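Local coordinates for uncharacterized protein lp_2219 (Lactobacillus plantarum, PDB 3HFQ), which is of unknown function but belongs to the lactonase family of seven-bladed beta-propellers, and may act on a lactone-type substrate, at residues Ala92-Val100 with Ala110-Asp118; Arg246-Leu254 with Leu264-Asp272. The protein carries 1 engineered substitution. One frame throughout, in Å; residues are numbered along the deposited sequence.

Interaction 1 of 2, residues Ala92-Val100 with Ala110-Asp118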
# COMPACT_ATOMS: atom_id res chain seq x y z
N ALA A 92 -3.39 -3.29 7.59
CA ALA A 92 -4.75 -3.23 7.04
C ALA A 92 -5.79 -3.60 8.09
O ALA A 92 -5.48 -4.28 9.07
CB ALA A 92 -4.87 -4.16 5.83
N VAL A 93 -7.03 -3.17 7.88
CA VAL A 93 -8.12 -3.47 8.81
C VAL A 93 -9.18 -4.40 8.21
O VAL A 93 -9.57 -4.25 7.05
CB VAL A 93 -8.83 -2.16 9.27
CG1 VAL A 93 -10.07 -2.50 10.11
CG2 VAL A 93 -7.87 -1.29 10.09
N ASP A 94 -9.62 -5.36 9.02
CA ASP A 94 -10.66 -6.31 8.63
C ASP A 94 -11.88 -5.86 9.44
O ASP A 94 -11.98 -6.16 10.63
CB ASP A 94 -10.27 -7.73 9.04
CG ASP A 94 -11.23 -8.79 8.50
OD1 ASP A 94 -12.43 -8.49 8.40
OD2 ASP A 94 -10.77 -9.91 8.20
N GLU A 95 -12.80 -5.14 8.81
CA GLU A 95 -13.98 -4.65 9.51
C GLU A 95 -14.87 -5.74 10.08
O GLU A 95 -15.22 -5.70 11.26
CB GLU A 95 -14.82 -3.75 8.59
CG GLU A 95 -14.22 -2.39 8.29
CD GLU A 95 -14.11 -1.50 9.53
OE1 GLU A 95 -14.80 -1.77 10.53
OE2 GLU A 95 -13.32 -0.53 9.49
N ALA A 96 -15.25 -6.70 9.24
CA ALA A 96 -16.14 -7.79 9.67
C ALA A 96 -15.61 -8.60 10.85
O ALA A 96 -16.36 -8.87 11.79
CB ALA A 96 -16.42 -8.71 8.48
N ARG A 97 -14.34 -8.98 10.80
CA ARG A 97 -13.73 -9.78 11.87
C ARG A 97 -13.13 -8.94 13.00
O ARG A 97 -12.76 -9.49 14.04
CB ARG A 97 -12.62 -10.67 11.30
CG ARG A 97 -13.05 -11.69 10.25
CD ARG A 97 -11.91 -12.66 9.94
NE ARG A 97 -12.29 -13.69 8.97
CZ ARG A 97 -12.11 -13.59 7.65
NH1 ARG A 97 -11.57 -12.49 7.14
NH2 ARG A 97 -12.48 -14.58 6.85
N GLN A 98 -13.03 -7.64 12.79
CA GLN A 98 -12.45 -6.74 13.79
C GLN A 98 -11.01 -7.17 14.11
O GLN A 98 -10.65 -7.40 15.27
CB GLN A 98 -13.31 -6.71 15.05
CG GLN A 98 -14.59 -5.88 14.87
CD GLN A 98 -14.29 -4.41 14.64
OE1 GLN A 98 -13.79 -3.72 15.53
NE2 GLN A 98 -14.60 -3.91 13.44
N LEU A 99 -10.21 -7.27 13.06
CA LEU A 99 -8.81 -7.66 13.17
C LEU A 99 -7.95 -6.67 12.39
O LEU A 99 -8.44 -5.97 11.50
CB LEU A 99 -8.58 -9.05 12.57
CG LEU A 99 -9.32 -10.28 13.11
CD1 LEU A 99 -9.01 -11.48 12.22
CD2 LEU A 99 -8.89 -10.55 14.54
N VAL A 100 -6.67 -6.60 12.73
CA VAL A 100 -5.72 -5.74 12.03
C VAL A 100 -4.58 -6.64 11.56
O VAL A 100 -4.08 -7.46 12.33
CB VAL A 100 -5.15 -4.63 12.96
CG1 VAL A 100 -3.90 -4.00 12.33
CG2 VAL A 100 -6.21 -3.54 13.18
N ALA A 110 3.86 -12.29 8.90
CA ALA A 110 2.52 -11.75 8.70
C ALA A 110 1.96 -11.87 10.11
O ALA A 110 2.03 -12.93 10.72
CB ALA A 110 1.72 -12.61 7.73
N GLU A 111 1.44 -10.78 10.64
CA GLU A 111 0.89 -10.80 11.99
C GLU A 111 -0.58 -10.42 12.00
O GLU A 111 -1.06 -9.70 11.12
CB GLU A 111 1.68 -9.85 12.91
CG GLU A 111 3.08 -10.31 13.30
CD GLU A 111 3.51 -9.69 14.62
OE1 GLU A 111 3.01 -8.59 14.94
OE2 GLU A 111 4.35 -10.28 15.34
N VAL A 112 -1.29 -10.92 13.01
CA VAL A 112 -2.72 -10.65 13.17
C VAL A 112 -2.97 -10.15 14.58
O VAL A 112 -2.43 -10.70 15.55
CB VAL A 112 -3.56 -11.92 12.94
CG1 VAL A 112 -5.05 -11.58 12.97
CG2 VAL A 112 -3.18 -12.57 11.61
N MSE A 113 -3.78 -9.11 14.71
CA MSE A 113 -4.12 -8.53 16.00
C MSE A 113 -5.63 -8.36 16.05
O MSE A 113 -6.26 -8.15 15.01
CB MSE A 113 -3.45 -7.16 16.17
CG MSE A 113 -1.93 -7.24 16.28
SE MSE A 113 -1.09 -5.59 15.75
CE MSE A 113 0.73 -6.22 15.54
N LYS A 114 -6.22 -8.45 17.24
CA LYS A 114 -7.66 -8.28 17.37
C LYS A 114 -7.98 -6.90 17.93
O LYS A 114 -7.26 -6.39 18.79
CB LYS A 114 -8.26 -9.38 18.26
CG LYS A 114 -7.71 -9.43 19.67
CD LYS A 114 -8.33 -10.59 20.45
CE LYS A 114 -7.86 -10.62 21.89
NZ LYS A 114 -8.39 -11.80 22.63
N ILE A 115 -9.06 -6.29 17.43
CA ILE A 115 -9.46 -4.96 17.86
C ILE A 115 -10.44 -5.02 19.04
O ILE A 115 -11.48 -5.68 18.96
CB ILE A 115 -10.14 -4.20 16.70
CG1 ILE A 115 -9.23 -4.22 15.47
CG2 ILE A 115 -10.45 -2.77 17.11
CD1 ILE A 115 -9.89 -3.73 14.20
N ALA A 116 -10.10 -4.34 20.13
CA ALA A 116 -10.97 -4.31 21.30
C ALA A 116 -12.10 -3.32 21.06
O ALA A 116 -12.10 -2.60 20.05
CB ALA A 116 -10.17 -3.89 22.54
N ALA A 117 -13.05 -3.27 21.97
CA ALA A 117 -14.20 -2.37 21.84
C ALA A 117 -13.83 -0.90 21.67
O ALA A 117 -14.55 -0.15 21.00
CB ALA A 117 -15.12 -2.54 23.05
N ASP A 118 -12.71 -0.48 22.24
CA ASP A 118 -12.31 0.92 22.13
C ASP A 118 -11.28 1.17 21.04
O ASP A 118 -10.75 2.28 20.92
CB ASP A 118 -11.78 1.41 23.48
CG ASP A 118 -10.46 0.77 23.86
OD1 ASP A 118 -10.10 -0.26 23.26
OD2 ASP A 118 -9.80 1.30 24.77
O HOH W 1 -14.03 -4.32 18.10
O HOH W 2 -1.24 -7.23 12.96
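Ile115 carries the packed part of this contact, its side chain directed at the turn that ends in Gln98 and Leu99. CG1 lies beside the backbone N (chi1 -53°), which brings CD1 over the Gln98-Leu99 peptide, 3.7 Å from Leu99 N. The same methyl meets Val100 CG2 at 3.8 Å, the two side chains crossing at about a right angle, and reaches Val93 CG1 more distantly. On the face of the sheet that carries Leu99 and Lys114, Leu99 forks: CD1 touches Val112 CG1 at 4.0 Å, while CD2 lies against CA and CB of Lys114.

Three backbone bonds fix the antiparallel register. Val100 and Met113, a selenomethionine, form a hydrogen-bonded pair, with Val100 N to Met113 O at 2.8 Å and Met113 N to Val100 O returning it. Ile115 N gives a nearly straight bond to Gln98 O (170°), although it approaches from above the carbonyl plane. Leu99 and Lys114 form the non-hydrogen-bonded pair between them.

The solvent side is looser and partly bridged by water. Gln98, bent at chi2 (-65°), sends NE2 back to Glu95 O at 2.9 Å, with the acceptor in the amide plane; this bond fixes the amide's rotation and leaves OE1 beside Ile115 CG2, where a water lies 2.7 Å from Gln98 OE1 and 3.0 Å from Ile115 O. Lys114 turns its extended chain away from the contact. The turn closes in a G1 beta bulge, Gln98 and Leu99 both facing Asp94, whose OD1 accepts from Arg97 N in an Asx motif.

Within the propeller blade, strand 99-104 is flanked by 90-94 and 109-115. Leu121 of strand 121-128 and Tyr54 of the preceding blade's strand 52-59 pack on Val100 and Ile115, while Leu148 of strand 143-148 touches Asp94 and Arg97.

Interaction 2 of 2, residues Arg246-Leu254 with Leu264-Asp272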
# COMPACT_ATOMS: atom_id res chain seq x y z
N ARG A 246 -2.90 0.93 -7.73
CA ARG A 246 -4.30 1.27 -7.45
C ARG A 246 -5.19 1.02 -8.66
O ARG A 246 -4.74 1.06 -9.80
CB ARG A 246 -4.41 2.74 -7.07
CG ARG A 246 -3.48 3.19 -5.96
CD ARG A 246 -3.93 2.68 -4.61
NE ARG A 246 -3.14 3.28 -3.54
CZ ARG A 246 -3.28 3.00 -2.25
NH1 ARG A 246 -4.20 2.12 -1.85
NH2 ARG A 246 -2.50 3.61 -1.36
N LEU A 247 -6.47 0.79 -8.41
CA LEU A 247 -7.43 0.54 -9.48
C LEU A 247 -8.64 1.45 -9.28
O LEU A 247 -9.13 1.59 -8.16
CB LEU A 247 -7.87 -0.92 -9.46
CG LEU A 247 -8.77 -1.43 -10.59
CD1 LEU A 247 -8.00 -1.47 -11.90
CD2 LEU A 247 -9.28 -2.82 -10.23
N SER A 248 -9.11 2.07 -10.35
CA SER A 248 -10.28 2.95 -10.24
C SER A 248 -11.49 2.13 -9.79
O SER A 248 -11.53 0.92 -9.99
CB SER A 248 -10.56 3.63 -11.58
OG SER A 248 -10.75 2.69 -12.61
N HIS A 249 -12.46 2.80 -9.19
CA HIS A 249 -13.67 2.15 -8.69
C HIS A 249 -14.42 1.37 -9.77
O HIS A 249 -15.00 0.32 -9.49
CB HIS A 249 -14.61 3.18 -8.07
CG HIS A 249 -15.74 2.58 -7.30
ND1 HIS A 249 -15.57 2.00 -6.05
CD2 HIS A 249 -17.05 2.45 -7.59
CE1 HIS A 249 -16.73 1.54 -5.62
NE2 HIS A 249 -17.65 1.80 -6.53
N ASP A 250 -14.41 1.88 -10.99
CA ASP A 250 -15.10 1.21 -12.09
C ASP A 250 -14.26 0.06 -12.64
O ASP A 250 -14.73 -0.71 -13.47
CB ASP A 250 -15.44 2.21 -13.19
CG ASP A 250 -14.24 2.98 -13.70
OD1 ASP A 250 -14.43 4.00 -14.40
OD2 ASP A 250 -13.09 2.57 -13.42
N GLY A 251 -13.02 -0.06 -12.17
CA GLY A 251 -12.14 -1.12 -12.61
C GLY A 251 -11.55 -0.95 -14.00
O GLY A 251 -10.93 -1.88 -14.53
N HIS A 252 -11.71 0.23 -14.59
CA HIS A 252 -11.21 0.49 -15.94
C HIS A 252 -9.77 0.96 -16.06
O HIS A 252 -9.15 0.80 -17.11
CB HIS A 252 -12.11 1.53 -16.62
CG HIS A 252 -13.51 1.06 -16.85
ND1 HIS A 252 -14.61 1.89 -16.70
CD2 HIS A 252 -13.99 -0.14 -17.24
CE1 HIS A 252 -15.70 1.21 -16.99
NE2 HIS A 252 -15.36 -0.03 -17.32
N PHE A 253 -9.23 1.53 -14.99
CA PHE A 253 -7.86 2.03 -15.04
C PHE A 253 -6.98 1.60 -13.88
O PHE A 253 -7.39 1.68 -12.71
CB PHE A 253 -7.89 3.55 -15.16
CG PHE A 253 -8.55 4.03 -16.42
CD1 PHE A 253 -7.88 3.97 -17.64
CD2 PHE A 253 -9.86 4.49 -16.41
CE1 PHE A 253 -8.50 4.36 -18.82
CE2 PHE A 253 -10.50 4.87 -17.59
CZ PHE A 253 -9.82 4.81 -18.79
N LEU A 254 -5.77 1.15 -14.21
CA LEU A 254 -4.80 0.69 -13.22
C LEU A 254 -3.65 1.69 -13.15
O LEU A 254 -3.19 2.20 -14.18
CB LEU A 254 -4.26 -0.69 -13.61
CG LEU A 254 -3.36 -1.42 -12.61
CD1 LEU A 254 -4.18 -1.90 -11.41
CD2 LEU A 254 -2.72 -2.62 -13.30
N LEU A 264 4.08 7.83 -12.56
CA LEU A 264 2.91 7.03 -12.28
C LEU A 264 2.62 6.54 -13.68
O LEU A 264 2.57 7.33 -14.62
CB LEU A 264 1.73 7.88 -11.78
CG LEU A 264 1.79 8.49 -10.37
CD1 LEU A 264 0.39 8.96 -9.99
CD2 LEU A 264 2.29 7.47 -9.36
N ALA A 265 2.47 5.23 -13.84
CA ALA A 265 2.17 4.67 -15.15
C ALA A 265 0.70 4.30 -15.12
O ALA A 265 0.23 3.67 -14.18
CB ALA A 265 3.02 3.43 -15.41
N VAL A 266 -0.03 4.70 -16.15
CA VAL A 266 -1.46 4.44 -16.23
C VAL A 266 -1.76 3.38 -17.28
O VAL A 266 -1.28 3.46 -18.41
CB VAL A 266 -2.23 5.72 -16.60
CG1 VAL A 266 -3.72 5.48 -16.48
CG2 VAL A 266 -1.78 6.87 -15.71
N PHE A 267 -2.57 2.40 -16.89
CA PHE A 267 -2.95 1.31 -17.78
C PHE A 267 -4.46 1.20 -17.91
O PHE A 267 -5.19 1.38 -16.94
CB PHE A 267 -2.44 -0.04 -17.27
CG PHE A 267 -0.95 -0.16 -17.20
CD1 PHE A 267 -0.24 0.39 -16.14
CD2 PHE A 267 -0.26 -0.85 -18.19
CE1 PHE A 267 1.14 0.25 -16.06
CE2 PHE A 267 1.12 -1.00 -18.12
CZ PHE A 267 1.82 -0.45 -17.05
N ALA A 268 -4.92 0.91 -19.12
CA ALA A 268 -6.33 0.72 -19.37
C ALA A 268 -6.55 -0.78 -19.19
O ALA A 268 -5.79 -1.59 -19.73
CB ALA A 268 -6.69 1.14 -20.79
N VAL A 269 -7.56 -1.15 -18.40
CA VAL A 269 -7.86 -2.56 -18.18
C VAL A 269 -8.93 -2.96 -19.17
O VAL A 269 -10.00 -2.36 -19.21
CB VAL A 269 -8.41 -2.82 -16.75
CG1 VAL A 269 -8.64 -4.31 -16.56
CG2 VAL A 269 -7.45 -2.29 -15.70
N THR A 270 -8.65 -3.97 -19.98
CA THR A 270 -9.63 -4.41 -20.96
C THR A 270 -10.05 -5.85 -20.70
O THR A 270 -9.96 -6.33 -19.57
CB THR A 270 -9.09 -4.24 -22.40
OG1 THR A 270 -7.84 -4.94 -22.54
CG2 THR A 270 -8.86 -2.75 -22.69
N ALA A 271 -10.50 -6.54 -21.74
CA ALA A 271 -10.97 -7.91 -21.62
C ALA A 271 -10.03 -8.88 -20.91
O ALA A 271 -8.82 -8.87 -21.11
CB ALA A 271 -11.31 -8.46 -23.00
N ASP A 272 -10.62 -9.74 -20.08
CA ASP A 272 -9.89 -10.77 -19.35
C ASP A 272 -8.60 -10.31 -18.66
O ASP A 272 -7.57 -10.97 -18.78
CB ASP A 272 -9.60 -11.94 -20.29
CG ASP A 272 -10.86 -12.48 -20.95
OD1 ASP A 272 -11.82 -12.83 -20.22
OD2 ASP A 272 -10.89 -12.56 -22.20
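Val269 faces the turn before Phe253 and supplies much of the apolar packing. With CG2 beside the backbone N (chi1 -177° for CG1), that methyl meets Leu247 CD1 at 3.9 Å, the two side chains crossing at about a right angle, and also approaches Leu254 CB. Val269 CB sits 3.5 Å from Gly251 O. On the face bearing Phe253 and Ala268, the Phe253 ring brings CE1 to 4.2 Å from Ala268 CB, and its neighbours Phe267 O and Ala268 CA lie obliquely to the ring. On the other face Leu254 and Phe267 touch through their CB atoms, and Leu254 O lies near the plane of the Phe267 ring, at its edge.

Backbone hydrogen bonds set the antiparallel pairing. Leu254 and Phe267 exchange two, each of 2.8 Å between the N of one and the O of the other. Val269 N donates to His252 O along an almost linear N-H...O line (179°), yet from above the carbonyl plane. Phe253 CA adds a CA-H...O contact to Phe267 O at 3.3 Å.

Polar side chains organise the turn rather than the strand pair. Ser248 to Gly251 is a type I beta turn, and Ser248 OG takes a bond from Phe253 N at 3.1 Å. Asp250 OD2 receives His252 N, an Asx turn, and probably ties Ser248 to the His252 backbone, though its very short distance to Ser248 OG should be read with caution. Asp250 O lies over the centre of one face of the His252 ring.

Strand 253-259 runs between 241-247 and 263-269 in its blade. Leu275 and Leu277 of the outermost strand 275-282 pack on Leu254 and Phe267 respectively, whereas Arg315 of the following blade's strand 309-315 touches Phe253 and Ser248.

Interaction 1 (92-100 with 110-118) precedes interaction 2 (246-254 with 264-272) along the chain, and both lie in the one lactonase-type beta-propeller. Each pairs a blade's second strand with its third, and adds the turn that leads in from the first strand, in separate four-stranded antiparallel sheets: 90-94 to 121-128 and 241-247 to 275-282. The sheets of strands 143-148 to 175-182 and 189-194 to 222-230 intervene. The centres are 29 Å apart and the nearest atoms about 10 Å, without touching. The two contacts thus occupy equivalent places in separate blades, consistent with the repeated architecture.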